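Side-chain contacts in L-threonine-O-3-phosphate decarboxylase (Porphyromonas gingivalis, PDB 3FKD), which probably binds pyridoxal 5'-phosphate and acts as a decarboxylase of L-threonine O-3-phosphate within the class I and II aminotransferase family: residues A[23-28]-A[247-252]; A[136-139]-A[144-147]; A[166-171]-A[195-200]. All coordinates share one frame; numbering follows the deposited sequence.

Contact 1 of 3, residues A[23-28]-A[247-252]; sequences TVWTDG and TLPIRK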
ATOM      1  N   THR A  23      11.963 -13.082   9.886  1.00 17.97           N
ATOM      2  CA  THR A  23      11.078 -13.546  10.920  1.00 18.51           C
ATOM      3  C   THR A  23       9.772 -13.988  10.293  1.00 20.01           C
ATOM      4  O   THR A  23       8.740 -13.946  10.927  1.00 20.72           O
ATOM      5  CB  THR A  23      10.808 -12.468  11.979  1.00 20.23           C
ATOM      6  OG1 THR A  23      10.277 -11.297  11.356  1.00 19.61           O
ATOM      7  CG2 THR A  23      12.111 -12.110  12.739  1.00 20.54           C
ATOM      8  N   VAL A  24       9.819 -14.410   9.036  1.00 20.42           N
ATOM      9  CA  VAL A  24       8.658 -14.992   8.377  1.00 19.37           C
ATOM     10  C   VAL A  24       8.626 -16.534   8.474  1.00 19.48           C
ATOM     11  O   VAL A  24       9.595 -17.201   8.162  1.00 20.44           O
ATOM     12  CB  VAL A  24       8.600 -14.531   6.893  1.00 18.78           C
ATOM     13  CG1 VAL A  24       7.460 -15.198   6.144  1.00 17.07           C
ATOM     14  CG2 VAL A  24       8.505 -12.984   6.819  1.00 18.73           C
ATOM     15  N   TRP A  25       7.500 -17.093   8.906  1.00 20.72           N
ATOM     16  CA  TRP A  25       7.277 -18.536   8.785  1.00 21.85           C
ATOM     17  C   TRP A  25       7.193 -18.982   7.320  1.00 21.37           C
ATOM     18  O   TRP A  25       6.220 -18.747   6.633  1.00 19.62           O
ATOM     19  CB  TRP A  25       6.060 -19.006   9.592  1.00 21.29           C
ATOM     20  CG  TRP A  25       5.644 -20.415   9.269  1.00 23.50           C
ATOM     21  CD1 TRP A  25       4.465 -20.804   8.698  1.00 23.23           C
ATOM     22  CD2 TRP A  25       6.408 -21.617   9.467  1.00 23.47           C
ATOM     23  NE1 TRP A  25       4.436 -22.160   8.542  1.00 24.86           N
ATOM     24  CE2 TRP A  25       5.610 -22.695   9.004  1.00 24.78           C
ATOM     25  CE3 TRP A  25       7.668 -21.890  10.005  1.00 23.05           C
ATOM     26  CZ2 TRP A  25       6.041 -24.031   9.035  1.00 23.84           C
ATOM     27  CZ3 TRP A  25       8.104 -23.223  10.048  1.00 25.13           C
ATOM     28  CH2 TRP A  25       7.286 -24.280   9.563  1.00 26.16           C
ATOM     29  N   THR A  26       8.228 -19.685   6.875  1.00 24.42           N
ATOM     30  CA  THR A  26       8.457 -19.932   5.444  1.00 24.16           C
ATOM     31  C   THR A  26       8.080 -21.335   4.918  1.00 25.29           C
ATOM     32  O   THR A  26       7.909 -21.537   3.720  1.00 23.18           O
ATOM     33  CB  THR A  26       9.913 -19.547   5.127  1.00 22.50           C
ATOM     34  OG1 THR A  26       9.936 -18.187   4.651  1.00 22.79           O
ATOM     35  CG2 THR A  26      10.565 -20.471   4.150  1.00 22.72           C
ATOM     36  N   ASP A  27       7.937 -22.287   5.829  1.00 26.45           N
ATOM     37  CA  ASP A  27       7.755 -23.680   5.461  1.00 28.18           C
ATOM     38  C   ASP A  27       6.282 -24.095   5.392  1.00 27.68           C
ATOM     39  O   ASP A  27       5.992 -25.275   5.348  1.00 28.62           O
ATOM     40  CB  ASP A  27       8.522 -24.597   6.435  1.00 28.81           C
ATOM     41  CG  ASP A  27       9.731 -25.273   5.791  1.00 33.55           C
ATOM     42  OD1 ASP A  27      10.206 -24.752   4.776  1.00 35.22           O
ATOM     43  OD2 ASP A  27      10.210 -26.327   6.287  1.00 35.75           O
ATOM     44  N   GLY A  28       5.362 -23.131   5.380  1.00 27.04           N
ATOM     45  CA  GLY A  28       3.941 -23.430   5.293  1.00 27.75           C
ATOM     46  C   GLY A  28       3.566 -24.140   3.996  1.00 32.40           C
ATOM     47  O   GLY A  28       4.310 -24.097   3.034  1.00 29.75           O
ATOM     48  N   THR A 247      -2.692 -23.300   9.921  1.00 24.53           N
ATOM     49  CA  THR A 247      -2.180 -23.434  11.281  1.00 26.92           C
ATOM     50  C   THR A 247      -0.677 -23.771  11.290  1.00 26.52           C
ATOM     51  O   THR A 247      -0.198 -24.602  10.518  1.00 27.30           O
ATOM     52  CB  THR A 247      -2.949 -24.512  12.015  1.00 26.63           C
ATOM     53  OG1 THR A 247      -4.267 -24.015  12.285  1.00 24.41           O
ATOM     54  CG2 THR A 247      -2.216 -24.948  13.317  1.00 23.13           C
ATOM     55  N   LEU A 248       0.057 -23.112  12.160  1.00 22.86           N
ATOM     56  CA  LEU A 248       1.511 -23.169  12.107  1.00 25.77           C
ATOM     57  C   LEU A 248       2.030 -24.230  13.075  1.00 23.83           C
ATOM     58  O   LEU A 248       1.549 -24.305  14.203  1.00 24.87           O
ATOM     59  CB  LEU A 248       2.049 -21.781  12.489  1.00 25.57           C
ATOM     60  CG  LEU A 248       3.483 -21.325  12.291  1.00 24.36           C
ATOM     61  CD1 LEU A 248       3.494 -19.897  12.781  1.00 24.32           C
ATOM     62  CD2 LEU A 248       4.489 -22.194  13.081  1.00 23.97           C
ATOM     63  N   PRO A 249       3.012 -25.047  12.660  1.00 23.06           N
ATOM     64  CA  PRO A 249       3.478 -26.095  13.582  1.00 24.45           C
ATOM     65  C   PRO A 249       4.424 -25.515  14.613  1.00 25.98           C
ATOM     66  O   PRO A 249       5.643 -25.670  14.480  1.00 28.38           O
ATOM     67  CB  PRO A 249       4.244 -27.068  12.668  1.00 25.24           C
ATOM     68  CG  PRO A 249       4.460 -26.350  11.368  1.00 22.81           C
ATOM     69  CD  PRO A 249       3.870 -24.955  11.475  1.00 25.16           C
ATOM     70  N   ILE A 250       3.874 -24.849  15.622  1.00 26.36           N
ATOM     71  CA  ILE A 250       4.681 -24.086  16.548  1.00 26.60           C
ATOM     72  C   ILE A 250       5.464 -24.934  17.570  1.00 28.08           C
ATOM     73  O   ILE A 250       6.554 -24.531  17.959  1.00 26.98           O
ATOM     74  CB  ILE A 250       3.888 -22.972  17.260  1.00 25.75           C
ATOM     75  CG1 ILE A 250       4.858 -22.046  18.011  1.00 26.36           C
ATOM     76  CG2 ILE A 250       2.852 -23.558  18.200  1.00 25.74           C
ATOM     77  CD1 ILE A 250       5.970 -21.518  17.167  1.00 22.59           C
ATOM     78  N   ARG A 251       4.940 -26.087  17.994  1.00 27.65           N
ATOM     79  CA  ARG A 251       5.690 -26.914  18.946  1.00 31.22           C
ATOM     80  C   ARG A 251       6.931 -27.459  18.281  1.00 29.08           C
ATOM     81  O   ARG A 251       8.040 -27.343  18.798  1.00 27.52           O
ATOM     82  CB  ARG A 251       4.868 -28.062  19.515  1.00 33.57           C
ATOM     83  CG  ARG A 251       3.785 -27.590  20.424  1.00 39.04           C
ATOM     84  CD  ARG A 251       3.537 -28.538  21.578  1.00 44.75           C
ATOM     85  NE  ARG A 251       3.054 -27.791  22.739  1.00 54.19           N
ATOM     86  CZ  ARG A 251       1.890 -27.134  22.784  1.00 55.74           C
ATOM     87  NH1 ARG A 251       1.063 -27.141  21.729  1.00 49.40           N
ATOM     88  NH2 ARG A 251       1.559 -26.466  23.890  1.00 52.61           N
ATOM     89  N   LYS A 252       6.745 -28.011  17.103  1.00 27.84           N
ATOM     90  CA  LYS A 252       7.868 -28.560  16.388  1.00 29.22           C
ATOM     91  C   LYS A 252       8.942 -27.481  16.024  1.00 27.59           C
ATOM     92  O   LYS A 252      10.147 -27.716  16.103  1.00 27.88           O
ATOM     93  CB  LYS A 252       7.318 -29.365  15.207  1.00 31.13           C
ATOM     94  CG  LYS A 252       8.243 -29.559  14.053  1.00 32.46           C
ATOM     95  CD  LYS A 252       8.025 -28.469  12.992  1.00 30.83           C
ATOM     96  CE  LYS A 252       8.558 -28.972  11.674  1.00 35.42           C
ATOM     97  NZ  LYS A 252       8.343 -30.489  11.581  1.00 40.44           N
TER
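Trp25 lays one face of its indole against Leu248 and leans its benzo end on Pro249, joining the loop ahead of helix 31-39 to the start of helix 250-266. The CA-CB bond already points toward the partner segment, and CG stands anti to the backbone N (chi1 168°), which carries the ring onward in that direction. CB comes 4.2 Å from Leu248 CD1. At the five-membered ring the methine does the touching: Leu248 CG lies 3.8 Å from the ring centroid, only 10° off the normal, a CH-pi contact with CD1 and CG of the indole closest beneath it. Leu248 CD2 continues over the same face at the ring fusion, 4.1 Å from Trp25 CD2. NE1 lies near both partners, 4.0 Å from Leu248 CG and 4.1 Å from Pro249 CD. Farther out, Trp25 CZ2 meets Pro249 CD at 3.4 Å, and the tip atom CH2 reaches Pro249 CG at 3.9 Å; the pyrrolidine approaches obliquely. On the opposite indole face lie the backbone nitrogens of Asp27 and Gly28, so the loop curls round its own tryptophan, and Trp253 brings a further ring at a steep tilt. Pro249, the helix N-cap residue, is also the centre of an inverse gamma turn with a weak bond from Ile250 N to Leu248 O, a bend that presents its ring beside Leu248. What crosses between the segments is carbon against indole: shape and dispersion hold them together, and the CH-pi contact gives the packing a defined direction.

Contact 2 of 3, residues A[136-139]-A[144-147]; sequences CNPN and RLLQ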
ATOM      1  N   CYS A 136       5.577  -5.487  21.285  1.00 26.16           N
ATOM      2  CA  CYS A 136       5.390  -6.568  20.342  1.00 25.89           C
ATOM      3  C   CYS A 136       5.714  -7.818  21.114  1.00 25.52           C
ATOM      4  O   CYS A 136       6.745  -7.913  21.762  1.00 25.44           O
ATOM      5  CB  CYS A 136       6.265  -6.367  19.100  1.00 23.71           C
ATOM      6  SG  CYS A 136       6.327  -7.737  17.955  1.00 24.18           S
ATOM      7  N   ASN A 137       4.800  -8.766  21.064  1.00 26.75           N
ATOM      8  CA  ASN A 137       4.890  -9.919  21.922  1.00 27.24           C
ATOM      9  C   ASN A 137       4.520 -11.184  21.143  1.00 25.91           C
ATOM     10  O   ASN A 137       3.379 -11.303  20.693  1.00 25.63           O
ATOM     11  CB  ASN A 137       3.961  -9.696  23.129  1.00 28.21           C
ATOM     12  CG  ASN A 137       4.016 -10.832  24.110  1.00 30.26           C
ATOM     13  OD1 ASN A 137       5.082 -11.316  24.405  1.00 34.55           O
ATOM     14  ND2 ASN A 137       2.880 -11.278  24.599  1.00 31.02           N
ATOM     15  N   PRO A 138       5.484 -12.120  20.957  1.00 25.94           N
ATOM     16  CA  PRO A 138       6.901 -12.042  21.357  1.00 25.74           C
ATOM     17  C   PRO A 138       7.630 -11.030  20.497  1.00 24.72           C
ATOM     18  O   PRO A 138       7.279 -10.865  19.339  1.00 24.03           O
ATOM     19  CB  PRO A 138       7.434 -13.451  21.049  1.00 23.40           C
ATOM     20  CG  PRO A 138       6.563 -13.963  20.033  1.00 23.60           C
ATOM     21  CD  PRO A 138       5.188 -13.429  20.365  1.00 23.50           C
ATOM     22  N   ASN A 139       8.636 -10.377  21.059  1.00 25.44           N
ATOM     23  CA  ASN A 139       9.316  -9.253  20.420  1.00 24.03           C
ATOM     24  C   ASN A 139      10.330  -9.621  19.335  1.00 22.04           C
ATOM     25  O   ASN A 139      11.051 -10.572  19.466  1.00 23.46           O
ATOM     26  CB  ASN A 139       9.996  -8.404  21.499  1.00 23.60           C
ATOM     27  CG  ASN A 139      10.525  -7.092  20.964  1.00 23.95           C
ATOM     28  OD1 ASN A 139       9.793  -6.305  20.352  1.00 24.79           O
ATOM     29  ND2 ASN A 139      11.797  -6.841  21.198  1.00 25.82           N
ATOM     30  N   ARG A 144      11.477 -11.448  23.347  1.00 24.29           N
ATOM     31  CA  ARG A 144      11.008 -11.192  24.699  1.00 26.12           C
ATOM     32  C   ARG A 144       9.519 -11.445  24.732  1.00 26.89           C
ATOM     33  O   ARG A 144       8.811 -11.030  23.850  1.00 27.64           O
ATOM     34  CB  ARG A 144      11.330  -9.765  25.128  1.00 27.15           C
ATOM     35  CG  ARG A 144      10.995  -9.464  26.567  1.00 31.85           C
ATOM     36  CD  ARG A 144       9.571  -8.910  26.774  1.00 33.99           C
ATOM     37  NE  ARG A 144       9.066  -8.089  25.657  1.00 36.29           N
ATOM     38  CZ  ARG A 144       9.124  -6.757  25.586  1.00 36.21           C
ATOM     39  NH1 ARG A 144       9.682  -6.065  26.580  1.00 39.44           N
ATOM     40  NH2 ARG A 144       8.619  -6.113  24.523  1.00 31.41           N
ATOM     41  N   LEU A 145       9.038 -12.159  25.732  1.00 31.41           N
ATOM     42  CA  LEU A 145       7.623 -12.507  25.775  1.00 32.11           C
ATOM     43  C   LEU A 145       7.067 -12.165  27.139  1.00 34.10           C
ATOM     44  O   LEU A 145       7.577 -12.625  28.160  1.00 36.38           O
ATOM     45  CB  LEU A 145       7.399 -13.996  25.459  1.00 32.89           C
ATOM     46  CG  LEU A 145       5.937 -14.494  25.274  1.00 34.62           C
ATOM     47  CD1 LEU A 145       5.420 -14.212  23.901  1.00 30.73           C
ATOM     48  CD2 LEU A 145       5.764 -16.019  25.556  1.00 37.83           C
ATOM     49  N   LEU A 146       6.028 -11.340  27.135  1.00 35.62           N
ATOM     50  CA  LEU A 146       5.263 -10.982  28.315  1.00 37.47           C
ATOM     51  C   LEU A 146       4.059 -11.915  28.408  1.00 40.74           C
ATOM     52  O   LEU A 146       3.510 -12.350  27.384  1.00 39.62           O
ATOM     53  CB  LEU A 146       4.767  -9.547  28.171  1.00 36.59           C
ATOM     54  CG  LEU A 146       5.888  -8.572  27.886  1.00 35.75           C
ATOM     55  CD1 LEU A 146       5.349  -7.160  27.585  1.00 34.75           C
ATOM     56  CD2 LEU A 146       6.810  -8.590  29.082  1.00 34.75           C
ATOM     57  N   GLN A 147       3.644 -12.209  29.635  1.00 44.19           N
ATOM     58  CA  GLN A 147       2.489 -13.056  29.882  1.00 41.79           C
ATOM     59  C   GLN A 147       1.243 -12.261  29.593  1.00 40.12           C
ATOM     60  O   GLN A 147       1.158 -11.105  29.968  1.00 38.99           O
ATOM     61  CB  GLN A 147       2.465 -13.489  31.349  1.00 46.79           C
ATOM     62  CG  GLN A 147       3.560 -14.448  31.739  1.00 46.88           C
ATOM     63  CD  GLN A 147       3.479 -15.696  30.926  1.00 50.95           C
ATOM     64  OE1 GLN A 147       2.450 -16.374  30.927  1.00 56.11           O
ATOM     65  NE2 GLN A 147       4.555 -16.013  30.205  1.00 52.33           N
TER
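Asn137 grips Leu146 with both ends of its amide. The polar contacts are three hydrogen bonds. Leu146 N donates to Asn137 OD1 (2.9 Å), arriving from above the carbonyl plane, 47° out of it, while Asn137 ND2 returns a bond to Leu146 O at 3.0 Å. With CG anti to the backbone N (chi1 -178°), the amide reaches across to residues 144-147, and the paired bonds fix its rotation. The third bond joins backbones: Asn139 N to Arg144 O, 2.9 Å, supplemented by a CA-H...O contact from Pro138 to the same oxygen.

Apolar contact comes from Leu145, whose CD1 lies beside the pyrrolidine, 3.6 Å from Pro138 CB. Separately, Leu145 CD1 makes a close carbon-oxygen approach to Asn137 OD1, 3.0 Å.

The Arg144 chain, bent at chi2 and chi3, folds back so that NH2 sits 4.0 Å from Asn139 CB. Cys136 O lies at the guanidinium edge, 3.8 Å from Arg144 NH2, and Leu146 CD1 over one face. Outside, Asn139 ND2 bonds to Pro97 O.

The peptide before Pro138 is cis, and Asn137 begins the Asn-Pro-Asn-Asn-Pro sequence characteristic of class I and II aminotransferases, a loop that in relatives borders the cofactor site.

Contact 3 of 3, residues A[166-171]-A[195-200]; sequences DQSYVS and FSHAYG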
ATOM      1  N   ASP A 166       1.735  -4.850  18.540  1.00 23.73           N
ATOM      2  CA  ASP A 166       2.113  -5.636  17.373  1.00 21.43           C
ATOM      3  C   ASP A 166       1.894  -7.099  17.675  1.00 21.81           C
ATOM      4  O   ASP A 166       2.591  -7.684  18.518  1.00 22.71           O
ATOM      5  CB  ASP A 166       3.578  -5.387  16.982  1.00 20.03           C
ATOM      6  CG  ASP A 166       3.921  -5.903  15.573  1.00 21.12           C
ATOM      7  OD1 ASP A 166       3.105  -6.662  14.995  1.00 18.97           O
ATOM      8  OD2 ASP A 166       5.003  -5.533  15.027  1.00 21.06           O
ATOM      9  N   GLN A 167       0.893  -7.671  17.009  1.00 20.95           N
ATOM     10  CA  GLN A 167       0.546  -9.085  17.146  1.00 21.20           C
ATOM     11  C   GLN A 167       1.048  -9.951  15.988  1.00 19.65           C
ATOM     12  O   GLN A 167       0.522 -11.044  15.755  1.00 20.02           O
ATOM     13  CB  GLN A 167      -0.963  -9.210  17.222  1.00 21.93           C
ATOM     14  CG  GLN A 167      -1.562  -8.438  18.345  1.00 23.67           C
ATOM     15  CD  GLN A 167      -1.447  -9.174  19.656  1.00 25.19           C
ATOM     16  OE1 GLN A 167      -0.378  -9.208  20.260  1.00 24.40           O
ATOM     17  NE2 GLN A 167      -2.547  -9.776  20.100  1.00 24.07           N
ATOM     18  N   SER A 168       2.044  -9.463  15.260  1.00 18.10           N
ATOM     19  CA  SER A 168       2.513 -10.140  14.071  1.00 18.51           C
ATOM     20  C   SER A 168       2.907 -11.571  14.343  1.00 19.12           C
ATOM     21  O   SER A 168       2.825 -12.410  13.463  1.00 18.15           O
ATOM     22  CB  SER A 168       3.716  -9.424  13.457  1.00 19.26           C
ATOM     23  OG  SER A 168       3.354  -8.204  12.853  1.00 17.24           O
ATOM     24  N   TYR A 169       3.384 -11.821  15.562  1.00 21.48           N
ATOM     25  CA  TYR A 169       4.004 -13.088  15.954  1.00 19.59           C
ATOM     26  C   TYR A 169       3.192 -13.799  17.013  1.00 20.15           C
ATOM     27  O   TYR A 169       3.690 -14.721  17.667  1.00 19.89           O
ATOM     28  CB  TYR A 169       5.416 -12.851  16.495  1.00 21.47           C
ATOM     29  CG  TYR A 169       6.308 -12.073  15.572  1.00 21.22           C
ATOM     30  CD1 TYR A 169       6.903 -12.676  14.459  1.00 19.30           C
ATOM     31  CD2 TYR A 169       6.563 -10.729  15.812  1.00 21.30           C
ATOM     32  CE1 TYR A 169       7.725 -11.949  13.607  1.00 19.09           C
ATOM     33  CE2 TYR A 169       7.375  -9.993  14.966  1.00 20.83           C
ATOM     34  CZ  TYR A 169       7.954 -10.599  13.868  1.00 20.41           C
ATOM     35  OH  TYR A 169       8.751  -9.838  13.047  1.00 20.50           O
ATOM     36  N   VAL A 170       1.942 -13.386  17.173  1.00 19.17           N
ATOM     37  CA  VAL A 170       1.098 -13.943  18.199  1.00 21.58           C
ATOM     38  C   VAL A 170       0.969 -15.453  18.016  1.00 24.21           C
ATOM     39  O   VAL A 170       0.728 -16.162  18.969  1.00 27.59           O
ATOM     40  CB  VAL A 170      -0.283 -13.294  18.216  1.00 24.08           C
ATOM     41  CG1 VAL A 170      -1.270 -14.109  17.397  1.00 21.51           C
ATOM     42  CG2 VAL A 170      -0.762 -13.153  19.638  1.00 26.43           C
ATOM     43  N   SER A 171       1.162 -15.956  16.805  1.00 22.01           N
ATOM     44  CA  SER A 171       1.117 -17.395  16.605  1.00 23.18           C
ATOM     45  C   SER A 171       2.498 -18.141  16.676  1.00 24.15           C
ATOM     46  O   SER A 171       2.569 -19.376  16.563  1.00 24.77           O
ATOM     47  CB  SER A 171       0.302 -17.725  15.322  1.00 23.75           C
ATOM     48  OG  SER A 171       1.177 -17.848  14.220  1.00 29.54           O
ATOM     49  N   PHE A 195      -0.465 -10.676   8.005  1.00 17.20           N
ATOM     50  CA  PHE A 195      -0.594 -11.844   7.170  1.00 16.83           C
ATOM     51  C   PHE A 195       0.768 -12.172   6.599  1.00 17.62           C
ATOM     52  O   PHE A 195       0.967 -13.240   6.040  1.00 18.05           O
ATOM     53  CB  PHE A 195      -1.645 -11.632   6.054  1.00 16.01           C
ATOM     54  CG  PHE A 195      -3.084 -11.807   6.518  1.00 16.61           C
ATOM     55  CD1 PHE A 195      -3.712 -13.055   6.458  1.00 16.60           C
ATOM     56  CD2 PHE A 195      -3.819 -10.726   6.981  1.00 15.90           C
ATOM     57  CE1 PHE A 195      -5.011 -13.233   6.904  1.00 15.03           C
ATOM     58  CE2 PHE A 195      -5.123 -10.890   7.417  1.00 15.68           C
ATOM     59  CZ  PHE A 195      -5.715 -12.131   7.377  1.00 18.05           C
ATOM     60  N   SER A 196       1.718 -11.254   6.745  1.00 18.66           N
ATOM     61  CA  SER A 196       3.051 -11.507   6.196  1.00 18.94           C
ATOM     62  C   SER A 196       3.807 -12.653   6.872  1.00 18.30           C
ATOM     63  O   SER A 196       4.441 -13.445   6.190  1.00 17.23           O
ATOM     64  CB  SER A 196       3.958 -10.274   6.255  1.00 19.14           C
ATOM     65  OG  SER A 196       3.271  -9.070   6.147  1.00 19.39           O
ATOM     66  N   HIS A 197       3.769 -12.693   8.210  1.00 19.18           N
ATOM     67  CA  HIS A 197       4.698 -13.515   9.001  1.00 18.42           C
ATOM     68  C   HIS A 197       4.239 -14.951   9.187  1.00 18.97           C
ATOM     69  O   HIS A 197       4.973 -15.858   8.836  1.00 17.28           O
ATOM     70  CB  HIS A 197       4.956 -12.889  10.364  1.00 18.75           C
ATOM     71  CG  HIS A 197       5.432 -11.475  10.287  1.00 20.00           C
ATOM     72  ND1 HIS A 197       6.753 -11.139  10.048  1.00 19.68           N
ATOM     73  CD2 HIS A 197       4.767 -10.311  10.428  1.00 18.38           C
ATOM     74  CE1 HIS A 197       6.870  -9.831  10.033  1.00 20.10           C
ATOM     75  NE2 HIS A 197       5.679  -9.304  10.264  1.00 21.04           N
ATOM     76  N   ALA A 198       3.020 -15.116   9.726  1.00 20.31           N
ATOM     77  CA  ALA A 198       2.454 -16.428  10.063  1.00 21.35           C
ATOM     78  C   ALA A 198       2.162 -17.245   8.828  1.00 19.41           C
ATOM     79  O   ALA A 198       2.125 -18.462   8.901  1.00 20.69           O
ATOM     80  CB  ALA A 198       1.189 -16.306  10.939  1.00 19.72           C
ATOM     81  N   TYR A 199       1.995 -16.576   7.692  1.00 19.83           N
ATOM     82  CA  TYR A 199       1.540 -17.254   6.471  1.00 20.65           C
ATOM     83  C   TYR A 199       2.432 -17.120   5.255  1.00 21.07           C
ATOM     84  O   TYR A 199       2.052 -17.594   4.181  1.00 21.31           O
ATOM     85  CB  TYR A 199       0.125 -16.851   6.090  1.00 17.00           C
ATOM     86  CG  TYR A 199      -0.818 -16.761   7.251  1.00 18.83           C
ATOM     87  CD1 TYR A 199      -1.237 -17.913   7.942  1.00 18.39           C
ATOM     88  CD2 TYR A 199      -1.330 -15.519   7.651  1.00 18.18           C
ATOM     89  CE1 TYR A 199      -2.123 -17.819   9.021  1.00 17.27           C
ATOM     90  CE2 TYR A 199      -2.213 -15.412   8.704  1.00 17.78           C
ATOM     91  CZ  TYR A 199      -2.604 -16.561   9.390  1.00 19.48           C
ATOM     92  OH  TYR A 199      -3.481 -16.414  10.428  1.00 20.77           O
ATOM     93  N   GLY A 200       3.603 -16.505   5.417  1.00 19.09           N
ATOM     94  CA  GLY A 200       4.604 -16.502   4.371  1.00 18.36           C
ATOM     95  C   GLY A 200       4.238 -15.651   3.182  1.00 20.16           C
ATOM     96  O   GLY A 200       4.722 -15.869   2.080  1.00 21.64           O
TER
HETATM   97  O   HOH W   1       1.775 -12.855  10.981  1.00 21.75           O
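Ser168 and Tyr169 approach the imidazole of His197 from different directions. Ser168 CB presses obliquely on the ring, 3.3 Å from His197 CD2. Tyr169 covers one face with the outer part of its phenol: CE1 is 3.8 Å from His197 ND1 and OH 3.6 Å from His197 CE1, the ring planes inclined at 46°, so the pair is oblique. Ser196 CB lies by the opposite imidazole face. Farther along, Ser171 OG touches Ala198 CB at 3.6 Å.

One water links the backbones, donating to Ser168 O (2.7 Å) and accepting from Ala198 N (2.9 Å); it sits in the plane of the imidazole, at its edge.

In the next shell, Asp166 OD1 holds Ser168 twice. Ser168 OG donates to the syn lone pair of Asp166 OD1, at 2.7 Å, OG being turned beside its own backbone N (chi1 -71°), and Ser168 N reaches the same oxygen from above the carboxylate plane, closing an Asx turn. Asp166 OD2 bonds to Tyr102 OH. Tyr169 OH is tied to Thr23 OG1, and Tyr47 of the second subunit packs on His197.

His197 stands in the sequence motif where relatives usually carry the lysine that binds pyridoxal phosphate, and Asp166 matches their pyridine-nitrogen partner by sequence. Between these segments the imidazole is met by van der Waals contact; lacking an amine, it cannot form the usual internal aldimine in this probable cofactor pocket.

How the contacts relate
Contacts 2 and 3 are buried, whereas contact 1 lies nearer the surface, its centre about 13 Å from the centre of the chain. Contacts 2 and 3 both follow parallel strands of the seven-stranded sheet, 132-136 and 162-166, and touch where Cys136 and Pro138 pack on Asp166 and Tyr169. Contact 1 instead joins the loop before helix 31-39 to the start of helix 250-266, beyond that sheet, but it is stitched to contact 3: Trp25 N probably bonds His197 O, and Leu248 rests on Ser171. Chemistry follows place: apolar and aromatic in contact 1, direct amide and backbone bonds in contact 2, and van der Waals contact plus a bridging water in contact 3.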